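Local coordinates for protein possible prolidase (Bifidobacterium longum NCC2705, PDB 2P9B) that probably hydrolyses carbon-nitrogen bonds as a member of the amidohydrolase family, and is tentatively assigned as a prolidase, at residues F350-Q353 with Y354-W357. Numbering follows the deposited sequence.
Sequences FVPQ and YATW
A type I beta turn from Pro-352 to Ala-355 leads into helix 356-367, and Pro-352 meets Tyr-354 and Ala-355 within it. Ala-355 N donates to Pro-352 O (3.2 Å, N-H...O 166°), approaching from above the carbonyl plane. Proline suits the opening position, where only its carbonyl is used; Gln-353 and Tyr-354 form the corners. Pro-352 CB makes a CH-pi contact over one face of the Tyr-354 ring, 3.7 Å from the centroid. Tyr-354 reaches back because CG sits between its backbone N and carbonyl carbon (chi1 55°). The short apolar side chain of Ala-355 points toward the proline, its CB 3.8 Å from Pro-352 CB. A water donates to Gln-353 O (2.7 Å) and also bonds Thr-356 OG1, itself bonded to Asn-75 ND2, linking turn to helix start. The Tyr-354 hydroxyl bonds Asp-442 OD1 and Phe-438 backbone N; an alanine here would probably uncover Pro-352 CB and leave both without that partner. The Gln-353 chain bends at chi2 (-76°), and its amide, able to accept and donate, bonds Thr-346 OG1 and the His-79 carbonyl. The turn thus closes the loop following helix 313-335, with Tyr-354 reaching the start of C-terminal helix 439-449 and touching Thr-123 of helix 113-126.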
loop_
_atom_site.group_PDB
_atom_site.type_symbol
_atom_site.label_atom_id
_atom_site.label_comp_id
_atom_site.label_asym_id
_atom_site.label_seq_id
_atom_site.Cartn_x
_atom_site.Cartn_y
_atom_site.Cartn_z
ATOM N N PHE A 350 -4.572 15.761 2.782
ATOM C CA PHE A 350 -3.323 15.758 3.534
ATOM C C PHE A 350 -2.494 14.477 3.456
ATOM O O PHE A 350 -1.693 14.194 4.345
ATOM C CB PHE A 350 -3.602 16.123 4.993
ATOM C CG PHE A 350 -4.128 17.521 5.171
ATOM C CD1 PHE A 350 -3.301 18.621 4.964
ATOM C CD2 PHE A 350 -5.462 17.740 5.501
ATOM C CE1 PHE A 350 -3.793 19.922 5.080
ATOM C CE2 PHE A 350 -5.965 19.038 5.620
ATOM C CZ PHE A 350 -5.128 20.129 5.408
ATOM N N VAL A 351 -2.691 13.703 2.394
ATOM C CA VAL A 351 -1.915 12.477 2.195
ATOM C C VAL A 351 -1.333 12.528 0.786
ATOM O O VAL A 351 -1.950 12.076 -0.177
ATOM C CB VAL A 351 -2.771 11.203 2.330
ATOM C CG1 VAL A 351 -1.868 9.971 2.271
ATOM C CG2 VAL A 351 -3.560 11.227 3.635
ATOM N N PRO A 352 -0.128 13.088 0.651
ATOM C CA PRO A 352 0.524 13.197 -0.655
ATOM C C PRO A 352 0.747 11.848 -1.322
ATOM O O PRO A 352 0.998 10.847 -0.648
ATOM C CB PRO A 352 1.836 13.896 -0.322
ATOM C CG PRO A 352 1.471 14.751 0.860
ATOM C CD PRO A 352 0.652 13.793 1.685
ATOM N N GLN A 353 0.660 11.836 -2.646
ATOM C CA GLN A 353 0.866 10.615 -3.422
ATOM C C GLN A 353 2.302 10.129 -3.251
ATOM O O GLN A 353 2.583 8.940 -3.382
ATOM C CB GLN A 353 0.619 10.882 -4.913
ATOM C CG GLN A 353 -0.818 11.257 -5.273
ATOM C CD GLN A 353 -1.757 10.064 -5.273
ATOM O OE1 GLN A 353 -1.351 8.936 -4.976
ATOM N NE2 GLN A 353 -3.023 10.308 -5.611
ATOM N N TYR A 354 3.205 11.054 -2.946
ATOM C CA TYR A 354 4.616 10.722 -2.795
ATOM C C TYR A 354 5.089 10.503 -1.359
ATOM O O TYR A 354 6.284 10.312 -1.129
ATOM C CB TYR A 354 5.461 11.828 -3.430
ATOM C CG TYR A 354 5.140 13.211 -2.888
ATOM C CD1 TYR A 354 5.535 13.593 -1.602
ATOM C CD2 TYR A 354 4.412 14.123 -3.649
ATOM C CE1 TYR A 354 5.211 14.851 -1.089
ATOM C CE2 TYR A 354 4.082 15.382 -3.146
ATOM C CZ TYR A 354 4.482 15.738 -1.867
ATOM O OH TYR A 354 4.140 16.975 -1.359
ATOM N N ALA A 355 4.166 10.511 -0.401
ATOM C CA ALA A 355 4.547 10.377 0.999
ATOM C C ALA A 355 4.420 8.996 1.633
ATOM O O ALA A 355 4.234 8.885 2.838
ATOM C CB ALA A 355 3.770 11.405 1.835
ATOM N N THR A 356 4.547 7.939 0.840
ATOM C CA THR A 356 4.441 6.602 1.415
ATOM C C THR A 356 5.432 6.415 2.573
ATOM O O THR A 356 5.096 5.813 3.591
ATOM C CB THR A 356 4.702 5.516 0.343
ATOM O OG1 THR A 356 3.667 5.567 -0.642
ATOM C CG2 THR A 356 4.723 4.122 0.976
ATOM N N TRP A 357 6.639 6.958 2.418
ATOM C CA TRP A 357 7.682 6.821 3.435
ATOM C C TRP A 357 7.235 7.250 4.835
ATOM O O TRP A 357 7.668 6.680 5.837
ATOM C CB TRP A 357 8.925 7.633 3.045
ATOM C CG TRP A 357 8.730 9.114 3.203
ATOM C CD1 TRP A 357 8.150 9.968 2.313
ATOM C CD2 TRP A 357 9.016 9.889 4.376
ATOM N NE1 TRP A 357 8.046 11.227 2.862
ATOM C CE2 TRP A 357 8.570 11.204 4.125
ATOM C CE3 TRP A 357 9.599 9.594 5.616
ATOM C CZ2 TRP A 357 8.691 12.227 5.074
ATOM C CZ3 TRP A 357 9.717 10.611 6.558
ATOM C CH2 TRP A 357 9.263 11.912 6.277
HETATM O O HOH W 1 4.459 7.509 -2.132
#